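Local coordinates for protein glutathione S-transferase (Acinetobacter baumannii, PDB 4MP4) that probably conjugates glutathione to electrophilic substrates through a glutathione S-transferase fold, at residues A[93-96]-A[97-100]; A[113-116]-A[117-121]; A[161-164]-A[165-169]; A[182-186]-A[187-191]. All coordinates share one frame; numbering follows the deposited sequence.

Overall arrangement
All four contacts are local and belong to the helical C-terminal domain of the glutathione transferase fold. They come in series along the chain: interaction 1 opens helix 95-110, interaction 2 runs through helix 113-118, interaction 3 leads into helix 165-178 and interaction 4 into helix 186-196. Centres lie about 12 Å (1 and 3) to 28 Å (1 and 2) apart. Interaction 4 joins interactions 2 and 3: Asp-182 OD2 forms a 2.6 Å salt bridge with Arg-119 NE, and Tyr-191 OH lies 2.5 Å from Asp-167 OD1, a probable hydrogen bond. Only interaction 1 meets the second subunit, at the dimer interface; the others join helices within one subunit.

Interaction 1: A[93-96]-A[97-100]; sequences KDIQ and ARAR
Arg-98 folds back over the turn that starts its own helix and brings its guanidinium to Ile-95 and Lys-93. The chain leaves with CG anti to the backbone N, and the bend at chi3 (-41°) turns the flat group so that one face lies over Ile-95 CA. NH1 sits 3.7 Å from Ile-95 CG1, the two side chains crossing at a slant. NH2 comes within 2.6 Å of Lys-93 O, but the angle is too poor for a hydrogen bond. The other terminal nitrogen, NH1, makes a salt bridge with Glu-83 of the second subunit.

Asp-94 is the N-cap of helix 95-110. Its first torsion, 170°, swings the carboxylate back so that OD1 accepts from Gln-96 N at 3.1 Å, with the donor standing 72° out of the carboxylate plane. Its carbonyl takes the first helical bond, Arg-98 N to Asp-94 O at 2.9 Å, and Arg-100 N to Gln-96 O follows at 2.9 Å. Arg-100 itself reaches Ala-70 O of the second subunit. The chemistry implies two roles for one short turn: a carboxylate that would suit the positive end of the helix dipole, and arginines directed to the dimer partner.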
ATOM      1  N   LYS A  93      13.119 -13.231   7.854  1.00 40.89           N
ATOM      2  CA  LYS A  93      13.994 -13.771   6.813  1.00 43.44           C
ATOM      3  C   LYS A  93      13.336 -14.879   5.976  1.00 38.68           C
ATOM      4  O   LYS A  93      13.591 -14.976   4.789  1.00 35.06           O
ATOM      5  CB  LYS A  93      15.382 -14.178   7.344  1.00 44.37           C
ATOM      6  CG  LYS A  93      15.392 -15.370   8.269  1.00 56.74           C
ATOM      7  CD  LYS A  93      16.796 -15.682   8.768  1.00 66.61           C
ATOM      8  CE  LYS A  93      16.750 -16.555  10.024  1.00 72.77           C
ATOM      9  NZ  LYS A  93      15.977 -15.910  11.135  1.00 73.66           N
ATOM     10  N   ASP A  94      12.489 -15.702   6.581  1.00 23.77           N
ATOM     11  CA  ASP A  94      11.741 -16.683   5.800  1.00 29.51           C
ATOM     12  C   ASP A  94      10.881 -15.977   4.742  1.00 33.84           C
ATOM     13  O   ASP A  94      10.184 -15.001   5.041  1.00 31.52           O
ATOM     14  CB  ASP A  94      10.867 -17.548   6.719  1.00 33.50           C
ATOM     15  CG  ASP A  94       9.883 -18.421   5.949  1.00 48.04           C
ATOM     16  OD1 ASP A  94      10.103 -18.678   4.749  1.00 52.94           O
ATOM     17  OD2 ASP A  94       8.879 -18.861   6.549  1.00 58.65           O
ATOM     18  N   ILE A  95      10.916 -16.490   3.514  1.00 34.10           N
ATOM     19  CA  ILE A  95      10.213 -15.861   2.402  1.00 26.50           C
ATOM     20  C   ILE A  95       8.698 -15.780   2.614  1.00 30.53           C
ATOM     21  O   ILE A  95       8.059 -14.811   2.189  1.00 28.00           O
ATOM     22  CB  ILE A  95      10.504 -16.559   1.062  1.00 29.19           C
ATOM     23  CG1 ILE A  95       9.939 -15.725  -0.093  1.00 29.20           C
ATOM     24  CG2 ILE A  95       9.970 -17.984   1.066  1.00 24.85           C
ATOM     25  CD1 ILE A  95      10.070 -16.377  -1.453  1.00 24.16           C
ATOM     26  N   GLN A  96       8.121 -16.769   3.291  1.00 29.22           N
ATOM     27  CA  GLN A  96       6.674 -16.737   3.496  1.00 36.02           C
ATOM     28  C   GLN A  96       6.250 -15.810   4.634  1.00 35.48           C
ATOM     29  O   GLN A  96       5.230 -15.131   4.539  1.00 37.01           O
ATOM     30  CB  GLN A  96       6.084 -18.142   3.609  1.00 23.19           C
ATOM     31  CG  GLN A  96       5.916 -18.747   2.230  1.00 46.26           C
ATOM     32  CD  GLN A  96       5.607 -20.229   2.222  1.00 44.52           C
ATOM     33  OE1 GLN A  96       4.896 -20.748   3.090  1.00 34.26           O
ATOM     34  NE2 GLN A  96       6.140 -20.923   1.222  1.00 48.78           N
ATOM     35  N   ALA A  97       7.055 -15.764   5.688  1.00 31.03           N
ATOM     36  CA  ALA A  97       6.819 -14.834   6.778  1.00 28.27           C
ATOM     37  C   ALA A  97       6.967 -13.390   6.287  1.00 26.69           C
ATOM     38  O   ALA A  97       6.174 -12.530   6.660  1.00 25.78           O
ATOM     39  CB  ALA A  97       7.765 -15.126   7.950  1.00 21.31           C
ATOM     40  N   ARG A  98       7.963 -13.137   5.435  1.00 23.81           N
ATOM     41  CA  ARG A  98       8.143 -11.810   4.832  1.00 25.04           C
ATOM     42  C   ARG A  98       6.948 -11.380   3.979  1.00 18.88           C
ATOM     43  O   ARG A  98       6.522 -10.218   4.017  1.00 24.09           O
ATOM     44  CB  ARG A  98       9.414 -11.749   3.991  1.00 19.98           C
ATOM     45  CG  ARG A  98       9.619 -10.417   3.255  1.00 29.69           C
ATOM     46  CD  ARG A  98      10.748 -10.549   2.253  1.00 31.11           C
ATOM     47  NE  ARG A  98      11.791 -11.331   2.885  1.00 39.77           N
ATOM     48  CZ  ARG A  98      12.335 -12.431   2.390  1.00 33.44           C
ATOM     49  NH1 ARG A  98      11.987 -12.890   1.196  1.00 25.43           N
ATOM     50  NH2 ARG A  98      13.258 -13.048   3.103  1.00 35.31           N
ATOM     51  N   ALA A  99       6.415 -12.317   3.211  1.00 19.37           N
ATOM     52  CA  ALA A  99       5.225 -12.060   2.416  1.00 28.92           C
ATOM     53  C   ALA A  99       4.061 -11.745   3.351  1.00 24.24           C
ATOM     54  O   ALA A  99       3.347 -10.752   3.155  1.00 26.01           O
ATOM     55  CB  ALA A  99       4.908 -13.242   1.510  1.00 19.73           C
ATOM     56  N   ARG A 100       3.897 -12.564   4.389  1.00 24.44           N
ATOM     57  CA  ARG A 100       2.848 -12.324   5.382  1.00 23.60           C
ATOM     58  C   ARG A 100       3.052 -10.942   6.026  1.00 23.78           C
ATOM     59  O   ARG A 100       2.097 -10.167   6.180  1.00 16.83           O
ATOM     60  CB  ARG A 100       2.794 -13.450   6.433  1.00 21.55           C
ATOM     61  CG  ARG A 100       1.722 -13.276   7.529  1.00 26.95           C
ATOM     62  CD  ARG A 100       0.275 -13.643   7.081  1.00 18.59           C
ATOM     63  NE  ARG A 100       0.098 -15.076   6.854  1.00 29.34           N
ATOM     64  CZ  ARG A 100      -0.185 -15.629   5.674  1.00 32.37           C
ATOM     65  NH1 ARG A 100      -0.322 -16.953   5.567  1.00 28.86           N
ATOM     66  NH2 ARG A 100      -0.334 -14.866   4.599  1.00 30.00           N
TER

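Interaction 2: A[113-116]-A[117-121]; sequences VALR and TERPT
Val-113 O is gripped twice by one residue, Thr-117. The amide N donates at 3.0 Å and the hydroxyl OG1 at 2.9 Å, and the two arrive from opposite faces of the carbonyl plane, OG1 37° out of it. This pair of hydrogen bonds depends on chi1 of Thr-117 (-60°), which sets OG1 beside the backbone N and anti to the carbonyl carbon. Further backbone bonds run from Glu-118 N to Ala-114 O and from Arg-119 N to Leu-115 O, each 2.8 Å; the latter bends to 131° at the hydrogen. That bend marks the C-terminal end of helix 113-118 in the all-helical domain of the transferase fold: Arg-119 leaves helical backbone angles, and Pro-120 has no N-H to offer Arg-116 O.

Apolar contacts are few. Leu-115 CD1 meets the aliphatic CG of Arg-119 at 4.1 Å, the side chains crossing at about a right angle, and Leu-115 also packs on helices 135-151 and 165-178. Among the charged groups, Glu-118 OE2 passes 3.7 Å from Ala-114 CB and bonds to Ser-134, whereas Arg-119 turns NH1 back to Glu-118 O at 3.0 Å and gives NE to a salt bridge with Asp-182.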
ATOM      1  N   VAL A 113     -10.274   1.585   7.282  1.00 24.48           N
ATOM      2  CA  VAL A 113     -10.530   2.995   6.988  1.00 21.54           C
ATOM      3  C   VAL A 113     -11.330   3.697   8.088  1.00 18.52           C
ATOM      4  O   VAL A 113     -10.991   4.812   8.496  1.00 19.17           O
ATOM      5  CB  VAL A 113     -11.266   3.175   5.611  1.00 34.83           C
ATOM      6  CG1 VAL A 113     -11.463   4.650   5.267  1.00 12.74           C
ATOM      7  CG2 VAL A 113     -10.505   2.487   4.493  1.00 28.29           C
ATOM      8  N   ALA A 114     -12.388   3.056   8.571  1.00 13.06           N
ATOM      9  CA  ALA A 114     -13.209   3.683   9.603  1.00 22.74           C
ATOM     10  C   ALA A 114     -12.403   3.967  10.877  1.00 26.32           C
ATOM     11  O   ALA A 114     -12.529   5.039  11.491  1.00 23.80           O
ATOM     12  CB  ALA A 114     -14.426   2.839   9.905  1.00 20.79           C
ATOM     13  N   LEU A 115     -11.560   3.006  11.246  1.00 24.64           N
ATOM     14  CA  LEU A 115     -10.724   3.104  12.440  1.00 22.69           C
ATOM     15  C   LEU A 115      -9.721   4.255  12.368  1.00 24.85           C
ATOM     16  O   LEU A 115      -9.611   5.066  13.306  1.00 24.17           O
ATOM     17  CB  LEU A 115      -9.993   1.784  12.669  1.00 24.41           C
ATOM     18  CG  LEU A 115      -9.100   1.679  13.899  1.00 28.73           C
ATOM     19  CD1 LEU A 115      -9.888   2.060  15.144  1.00 28.19           C
ATOM     20  CD2 LEU A 115      -8.518   0.267  14.007  1.00 25.72           C
ATOM     21  N   ARG A 116      -8.992   4.329  11.257  1.00 25.29           N
ATOM     22  CA  ARG A 116      -8.038   5.415  11.042  1.00 24.50           C
ATOM     23  C   ARG A 116      -8.735   6.775  11.030  1.00 21.92           C
ATOM     24  O   ARG A 116      -8.236   7.740  11.594  1.00 19.81           O
ATOM     25  CB  ARG A 116      -7.239   5.194   9.758  1.00 19.82           C
ATOM     26  CG  ARG A 116      -6.228   4.058   9.873  1.00 19.93           C
ATOM     27  CD  ARG A 116      -5.394   3.893   8.604  1.00 22.95           C
ATOM     28  NE  ARG A 116      -6.147   3.251   7.531  1.00 21.58           N
ATOM     29  CZ  ARG A 116      -6.298   3.757   6.307  1.00 22.44           C
ATOM     30  NH1 ARG A 116      -7.008   3.098   5.407  1.00 21.79           N
ATOM     31  NH2 ARG A 116      -5.740   4.918   5.976  1.00 22.25           N
ATOM     32  N   THR A 117      -9.900   6.838  10.404  1.00 19.62           N
ATOM     33  CA  THR A 117     -10.658   8.080  10.329  1.00 17.53           C
ATOM     34  C   THR A 117     -11.203   8.510  11.702  1.00 13.00           C
ATOM     35  O   THR A 117     -11.134   9.676  12.054  1.00 15.42           O
ATOM     36  CB  THR A 117     -11.833   7.941   9.344  1.00 19.46           C
ATOM     37  OG1 THR A 117     -11.329   7.625   8.048  1.00 24.30           O
ATOM     38  CG2 THR A 117     -12.617   9.219   9.257  1.00 12.46           C
ATOM     39  N   GLU A 118     -11.728   7.561  12.471  1.00 15.98           N
ATOM     40  CA  GLU A 118     -12.439   7.879  13.710  1.00 12.98           C
ATOM     41  C   GLU A 118     -11.500   7.921  14.909  1.00 22.33           C
ATOM     42  O   GLU A 118     -11.878   8.370  15.993  1.00 18.30           O
ATOM     43  CB  GLU A 118     -13.584   6.866  13.948  1.00 14.67           C
ATOM     44  CG  GLU A 118     -14.714   6.952  12.888  1.00 23.09           C
ATOM     45  CD  GLU A 118     -15.772   5.849  12.997  1.00 31.31           C
ATOM     46  OE1 GLU A 118     -16.144   5.451  14.120  1.00 29.59           O
ATOM     47  OE2 GLU A 118     -16.238   5.378  11.940  1.00 39.37           O
ATOM     48  N   ARG A 119     -10.284   7.418  14.719  1.00 25.93           N
ATOM     49  CA  ARG A 119      -9.285   7.444  15.773  1.00 17.31           C
ATOM     50  C   ARG A 119      -7.953   7.861  15.180  1.00 20.11           C
ATOM     51  O   ARG A 119      -7.040   7.037  15.049  1.00 12.89           O
ATOM     52  CB  ARG A 119      -9.158   6.073  16.450  1.00 15.22           C
ATOM     53  CG  ARG A 119     -10.421   5.587  17.178  1.00 19.79           C
ATOM     54  CD  ARG A 119     -10.656   6.390  18.458  1.00 26.98           C
ATOM     55  NE  ARG A 119     -11.763   5.883  19.261  1.00 25.92           N
ATOM     56  CZ  ARG A 119     -12.988   6.405  19.264  1.00 25.99           C
ATOM     57  NH1 ARG A 119     -13.276   7.449  18.493  1.00 20.16           N
ATOM     58  NH2 ARG A 119     -13.930   5.877  20.039  1.00 20.43           N
ATOM     59  N   PRO A 120      -7.836   9.150  14.808  1.00 20.23           N
ATOM     60  CA  PRO A 120      -6.591   9.636  14.194  1.00 13.80           C
ATOM     61  C   PRO A 120      -5.473   9.636  15.229  1.00 14.96           C
ATOM     62  O   PRO A 120      -5.775   9.511  16.423  1.00 17.79           O
ATOM     63  CB  PRO A 120      -6.950  11.060  13.742  1.00 10.84           C
ATOM     64  CG  PRO A 120      -8.063  11.474  14.656  1.00 19.30           C
ATOM     65  CD  PRO A 120      -8.848  10.214  14.951  1.00 13.43           C
ATOM     66  N   THR A 121      -4.218   9.762  14.809  1.00 10.52           N
ATOM     67  CA  THR A 121      -3.106   9.689  15.770  1.00 19.52           C
ATOM     68  C   THR A 121      -3.123  10.787  16.850  1.00 16.25           C
ATOM     69  O   THR A 121      -2.427  10.689  17.852  1.00 22.93           O
ATOM     70  CB  THR A 121      -1.771   9.710  15.075  1.00 10.35           C
ATOM     71  OG1 THR A 121      -1.696  10.882  14.254  1.00 14.65           O
ATOM     72  CG2 THR A 121      -1.595   8.453  14.222  1.00 10.41           C
TER

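Interaction 3: A[161-164]-A[165-169]; sequences GSWS and IVDAE
Ser-164 and Asp-167 face each other where the chain enters helix 165-178, in the Ser-x-x-Asp sequence of the N-capping box known from glutathione transferases. The aspartate half of that box is formed: Ser-164 N donates to Asp-167 OD2 at 2.9 Å with an angle of 168°, nearly along the C-O axis, and Asp-167 N returns a bond to Ser-164 O at 2.8 Å. The serine half is not closed directly, since Ser-164 OG lies 4.2 Å from Asp-167 N.

The tightly packed side belongs to Trp-163. Its ring, turned out with CG anti to the backbone N (chi1 -175°), lays one face over Ile-165 N, which stands 3.6 Å above the plane toward the rim; CH2 meets Ile-165 CD1 at 3.9 Å. CZ2 also approaches Ala-168 CB at 4.3 Å, in the place where a hydrophobic staple would sit. Asp-167 slides past the indole in the opposite sense, the two planes 36° apart, and its OD1 is bound by Tyr-191 and by the backbone of Leu-159. Ile-165 and Val-166 continue the buried side against helices 19-30 and 95-110.

Toward the exposed Gly-161 and Ser-162 the contact loosens, and a water takes over: it accepts from Ser-164 OG at 2.7 Å and donates to Ser-162 O and Asp-167 OD2.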
ATOM      1  N   GLY A 161       8.267 -14.065  15.162  1.00 32.80           N
ATOM      2  CA  GLY A 161       9.409 -14.620  15.872  1.00 30.83           C
ATOM      3  C   GLY A 161      10.181 -13.513  16.553  1.00 32.93           C
ATOM      4  O   GLY A 161       9.980 -13.214  17.735  1.00 36.37           O
ATOM      5  N   SER A 162      11.055 -12.877  15.789  1.00 31.82           N
ATOM      6  CA  SER A 162      11.761 -11.706  16.276  1.00 28.79           C
ATOM      7  C   SER A 162      11.110 -10.436  15.753  1.00 25.38           C
ATOM      8  O   SER A 162      10.263 -10.465  14.869  1.00 31.76           O
ATOM      9  CB  SER A 162      13.240 -11.763  15.878  1.00 32.82           C
ATOM     10  OG  SER A 162      13.394 -11.932  14.484  1.00 31.23           O
ATOM     11  N   TRP A 163      11.515  -9.315  16.316  1.00 26.21           N
ATOM     12  CA  TRP A 163      10.957  -8.035  15.953  1.00 22.96           C
ATOM     13  C   TRP A 163      11.022  -7.743  14.444  1.00 26.44           C
ATOM     14  O   TRP A 163      12.012  -8.039  13.786  1.00 30.11           O
ATOM     15  CB  TRP A 163      11.679  -6.940  16.731  1.00 16.23           C
ATOM     16  CG  TRP A 163      11.071  -5.612  16.485  1.00 27.77           C
ATOM     17  CD1 TRP A 163      10.033  -5.044  17.175  1.00 18.47           C
ATOM     18  CD2 TRP A 163      11.429  -4.682  15.462  1.00 23.30           C
ATOM     19  NE1 TRP A 163       9.737  -3.816  16.650  1.00 22.73           N
ATOM     20  CE2 TRP A 163      10.572  -3.567  15.589  1.00 24.18           C
ATOM     21  CE3 TRP A 163      12.385  -4.685  14.440  1.00 18.81           C
ATOM     22  CZ2 TRP A 163      10.642  -2.461  14.749  1.00 23.52           C
ATOM     23  CZ3 TRP A 163      12.459  -3.580  13.599  1.00 22.50           C
ATOM     24  CH2 TRP A 163      11.591  -2.484  13.761  1.00 28.83           C
ATOM     25  N   SER A 164       9.953  -7.172  13.901  1.00 28.26           N
ATOM     26  CA  SER A 164       9.988  -6.583  12.565  1.00 20.20           C
ATOM     27  C   SER A 164       9.243  -5.260  12.573  1.00 17.59           C
ATOM     28  O   SER A 164       8.473  -4.976  13.498  1.00 19.07           O
ATOM     29  CB  SER A 164       9.368  -7.514  11.529  1.00 20.45           C
ATOM     30  OG  SER A 164       8.083  -7.923  11.929  1.00 18.90           O
ATOM     31  N   ILE A 165       9.459  -4.450  11.542  1.00 12.99           N
ATOM     32  CA  ILE A 165       8.846  -3.118  11.484  1.00  9.93           C
ATOM     33  C   ILE A 165       7.305  -3.208  11.615  1.00 18.03           C
ATOM     34  O   ILE A 165       6.643  -2.238  12.008  1.00 18.22           O
ATOM     35  CB  ILE A 165       9.272  -2.373  10.185  1.00 13.43           C
ATOM     36  CG1 ILE A 165       8.938  -0.879  10.239  1.00 16.14           C
ATOM     37  CG2 ILE A 165       8.665  -3.023   8.972  1.00  9.45           C
ATOM     38  CD1 ILE A 165       9.652  -0.132  11.343  1.00  9.22           C
ATOM     39  N   VAL A 166       6.746  -4.383  11.327  1.00 10.08           N
ATOM     40  CA  VAL A 166       5.303  -4.551  11.351  1.00 18.88           C
ATOM     41  C   VAL A 166       4.806  -4.605  12.800  1.00 18.76           C
ATOM     42  O   VAL A 166       3.636  -4.289  13.082  1.00 12.08           O
ATOM     43  CB  VAL A 166       4.833  -5.792  10.526  1.00 10.53           C
ATOM     44  CG1 VAL A 166       3.319  -5.841  10.459  1.00 10.71           C
ATOM     45  CG2 VAL A 166       5.378  -5.739   9.121  1.00 10.26           C
ATOM     46  N   ASP A 167       5.690  -4.981  13.730  1.00 13.33           N
ATOM     47  CA  ASP A 167       5.310  -4.913  15.143  1.00 17.08           C
ATOM     48  C   ASP A 167       5.013  -3.462  15.515  1.00 20.07           C
ATOM     49  O   ASP A 167       4.014  -3.165  16.198  1.00 15.58           O
ATOM     50  CB  ASP A 167       6.369  -5.510  16.080  1.00 14.70           C
ATOM     51  CG  ASP A 167       6.499  -7.032  15.934  1.00 24.09           C
ATOM     52  OD1 ASP A 167       5.541  -7.769  16.323  1.00 16.09           O
ATOM     53  OD2 ASP A 167       7.573  -7.485  15.439  1.00 20.85           O
ATOM     54  N   ALA A 168       5.856  -2.557  15.025  1.00 11.74           N
ATOM     55  CA  ALA A 168       5.706  -1.146  15.347  1.00 10.86           C
ATOM     56  C   ALA A 168       4.432  -0.582  14.694  1.00 14.68           C
ATOM     57  O   ALA A 168       3.749   0.276  15.274  1.00 18.91           O
ATOM     58  CB  ALA A 168       6.952  -0.358  14.935  1.00  9.06           C
ATOM     59  N   GLU A 169       4.101  -1.093  13.510  1.00 11.77           N
ATOM     60  CA  GLU A 169       2.938  -0.613  12.764  1.00 10.98           C
ATOM     61  C   GLU A 169       1.634  -1.099  13.404  1.00 14.13           C
ATOM     62  O   GLU A 169       0.654  -0.356  13.474  1.00 14.66           O
ATOM     63  CB  GLU A 169       3.000  -1.050  11.295  1.00  7.95           C
ATOM     64  CG  GLU A 169       4.198  -0.528  10.515  1.00 29.26           C
ATOM     65  CD  GLU A 169       4.412  -1.271   9.180  1.00 28.22           C
ATOM     66  OE1 GLU A 169       3.795  -2.334   8.989  1.00 22.67           O
ATOM     67  OE2 GLU A 169       5.192  -0.801   8.327  1.00 20.47           O
TER
HETATM   68  O   HOH W   1       7.803  -9.583  14.094  1.00 14.33           O

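Interaction 4: A[182-186]-A[187-191]; sequences DAVSE and RLKNY
Of the flat groups, the Asn-190 amide comes closest to the other segment, while the Arg-187 guanidinium leads away to Leu-152 O; none is stacked on another across the contact. Asn-190 ND2 lies 3.3 Å from Glu-186 O, but at too poor an angle for a hydrogen bond; that oxygen accepts instead from Asn-190 N, almost straight at 174°. The Glu-186 carboxylate holds OE2 4.2 Å from Lys-189 NZ, beyond a salt bridge.

Lys-189 stretches back, extended beyond CG, across Val-184, and its CE comes 3.4 Å from Val-184 O. One water accepts from Lys-189 NZ and from Val-184 N. Val-184 CG1 packs on Leu-188 CB at 3.8 Å, the two side chains at about a right angle; both also touch Phe-145 of helix 135-151.

Ser-185 has OG between its backbone N and carbonyl carbon (chi1 84°), where it accepts from Leu-188 N at 3.2 Å. OG is also hydrogen-bonded to Glu-149 of the neighbouring helix. Ser-185 O accepts from Lys-189 N at 3.1 Å and only weakly from Leu-188 N. The OG bond makes Ser-185 the N-cap of helix 186-196; with the Lys-189 bond it forms an ST motif in the transferase's helical domain.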
ATOM      1  N   ASP A 182     -10.997   3.030  24.246  1.00 19.14           N
ATOM      2  CA  ASP A 182     -11.844   1.975  23.681  1.00 18.87           C
ATOM      3  C   ASP A 182     -11.450   0.606  24.239  1.00 31.92           C
ATOM      4  O   ASP A 182     -10.356   0.438  24.780  1.00 26.24           O
ATOM      5  CB  ASP A 182     -11.753   1.962  22.147  1.00 12.28           C
ATOM      6  CG  ASP A 182     -12.152   3.286  21.520  1.00 33.35           C
ATOM      7  OD1 ASP A 182     -13.266   3.773  21.801  1.00 39.34           O
ATOM      8  OD2 ASP A 182     -11.350   3.846  20.744  1.00 35.96           O
ATOM      9  N   ALA A 183     -12.340  -0.370  24.083  1.00 41.70           N
ATOM     10  CA  ALA A 183     -12.163  -1.687  24.688  1.00 39.93           C
ATOM     11  C   ALA A 183     -11.175  -2.548  23.913  1.00 37.95           C
ATOM     12  O   ALA A 183     -11.370  -2.818  22.725  1.00 35.60           O
ATOM     13  CB  ALA A 183     -13.514  -2.399  24.805  1.00 35.15           C
ATOM     14  N   VAL A 184     -10.121  -2.985  24.593  1.00 16.96           N
ATOM     15  CA  VAL A 184      -9.096  -3.814  23.971  1.00 17.70           C
ATOM     16  C   VAL A 184      -8.705  -4.944  24.909  1.00 21.31           C
ATOM     17  O   VAL A 184      -8.577  -4.732  26.102  1.00 20.45           O
ATOM     18  CB  VAL A 184      -7.832  -2.980  23.574  1.00 21.16           C
ATOM     19  CG1 VAL A 184      -6.728  -3.874  22.941  1.00 15.55           C
ATOM     20  CG2 VAL A 184      -8.218  -1.855  22.613  1.00 16.52           C
ATOM     21  N   SER A 185      -8.519  -6.145  24.372  1.00 26.69           N
ATOM     22  CA  SER A 185      -8.186  -7.297  25.210  1.00 25.63           C
ATOM     23  C   SER A 185      -6.872  -7.082  25.974  1.00 26.89           C
ATOM     24  O   SER A 185      -5.968  -6.408  25.482  1.00 33.58           O
ATOM     25  CB  SER A 185      -8.091  -8.556  24.352  1.00 24.59           C
ATOM     26  OG  SER A 185      -6.803  -8.653  23.769  1.00 31.05           O
ATOM     27  N   GLU A 186      -6.784  -7.645  27.177  1.00 26.19           N
ATOM     28  CA  GLU A 186      -5.571  -7.579  27.989  1.00 27.69           C
ATOM     29  C   GLU A 186      -4.331  -8.061  27.238  1.00 30.80           C
ATOM     30  O   GLU A 186      -3.251  -7.478  27.353  1.00 37.07           O
ATOM     31  CB  GLU A 186      -5.732  -8.381  29.286  1.00 32.43           C
ATOM     32  CG  GLU A 186      -6.601  -7.704  30.349  1.00 52.33           C
ATOM     33  CD  GLU A 186      -6.072  -6.331  30.773  1.00 60.23           C
ATOM     34  OE1 GLU A 186      -4.829  -6.159  30.816  1.00 62.39           O
ATOM     35  OE2 GLU A 186      -6.899  -5.425  31.045  1.00 55.39           O
ATOM     36  N   ARG A 187      -4.498  -9.124  26.463  1.00 25.16           N
ATOM     37  CA  ARG A 187      -3.390  -9.725  25.725  1.00 27.45           C
ATOM     38  C   ARG A 187      -2.809  -8.748  24.702  1.00 30.58           C
ATOM     39  O   ARG A 187      -1.591  -8.676  24.528  1.00 35.52           O
ATOM     40  CB  ARG A 187      -3.853 -11.019  25.047  1.00 24.96           C
ATOM     41  CG  ARG A 187      -3.027 -11.443  23.861  1.00 50.95           C
ATOM     42  CD  ARG A 187      -1.834 -12.217  24.307  1.00 54.98           C
ATOM     43  NE  ARG A 187      -0.953 -12.544  23.191  1.00 58.55           N
ATOM     44  CZ  ARG A 187       0.118 -11.833  22.857  1.00 55.10           C
ATOM     45  NH1 ARG A 187       0.437 -10.744  23.552  1.00 49.57           N
ATOM     46  NH2 ARG A 187       0.871 -12.211  21.831  1.00 55.18           N
ATOM     47  N   LEU A 188      -3.685  -7.984  24.050  1.00 25.84           N
ATOM     48  CA  LEU A 188      -3.263  -7.029  23.029  1.00 20.78           C
ATOM     49  C   LEU A 188      -2.715  -5.722  23.600  1.00 19.75           C
ATOM     50  O   LEU A 188      -1.886  -5.073  22.962  1.00 20.17           O
ATOM     51  CB  LEU A 188      -4.387  -6.751  22.035  1.00 17.29           C
ATOM     52  CG  LEU A 188      -4.752  -7.962  21.178  1.00 21.65           C
ATOM     53  CD1 LEU A 188      -5.953  -7.661  20.302  1.00 17.48           C
ATOM     54  CD2 LEU A 188      -3.539  -8.393  20.344  1.00 20.68           C
ATOM     55  N   LYS A 189      -3.165  -5.333  24.791  1.00 19.33           N
ATOM     56  CA  LYS A 189      -2.570  -4.179  25.467  1.00 17.17           C
ATOM     57  C   LYS A 189      -1.131  -4.499  25.847  1.00 17.82           C
ATOM     58  O   LYS A 189      -0.218  -3.714  25.588  1.00 32.49           O
ATOM     59  CB  LYS A 189      -3.357  -3.790  26.714  1.00 17.94           C
ATOM     60  CG  LYS A 189      -4.656  -3.058  26.407  1.00 20.55           C
ATOM     61  CD  LYS A 189      -5.398  -2.726  27.681  1.00 26.19           C
ATOM     62  CE  LYS A 189      -6.775  -2.163  27.411  1.00 39.65           C
ATOM     63  NZ  LYS A 189      -7.519  -1.973  28.694  1.00 47.94           N
ATOM     64  N   ASN A 190      -0.931  -5.662  26.452  1.00 19.59           N
ATOM     65  CA  ASN A 190       0.411  -6.121  26.794  1.00 34.46           C
ATOM     66  C   ASN A 190       1.356  -6.108  25.589  1.00 30.47           C
ATOM     67  O   ASN A 190       2.469  -5.594  25.688  1.00 23.97           O
ATOM     68  CB  ASN A 190       0.367  -7.514  27.437  1.00 35.27           C
ATOM     69  CG  ASN A 190      -0.204  -7.486  28.846  1.00 50.09           C
ATOM     70  OD1 ASN A 190      -0.132  -6.469  29.547  1.00 47.32           O
ATOM     71  ND2 ASN A 190      -0.773  -8.611  29.272  1.00 58.75           N
ATOM     72  N   TYR A 191       0.897  -6.661  24.461  1.00 25.05           N
ATOM     73  CA  TYR A 191       1.665  -6.641  23.218  1.00 20.88           C
ATOM     74  C   TYR A 191       1.993  -5.221  22.787  1.00 17.29           C
ATOM     75  O   TYR A 191       3.145  -4.889  22.516  1.00 17.96           O
ATOM     76  CB  TYR A 191       0.897  -7.321  22.078  1.00 28.16           C
ATOM     77  CG  TYR A 191       1.572  -7.136  20.728  1.00 22.53           C
ATOM     78  CD1 TYR A 191       2.735  -7.832  20.410  1.00 22.44           C
ATOM     79  CD2 TYR A 191       1.047  -6.268  19.777  1.00 16.40           C
ATOM     80  CE1 TYR A 191       3.359  -7.666  19.192  1.00 22.20           C
ATOM     81  CE2 TYR A 191       1.654  -6.100  18.549  1.00 23.69           C
ATOM     82  CZ  TYR A 191       2.821  -6.795  18.258  1.00 24.80           C
ATOM     83  OH  TYR A 191       3.453  -6.626  17.041  1.00 19.36           O
TER
HETATM   84  O   HOH W   2      -9.985  -1.688  27.383  1.00 34.11           O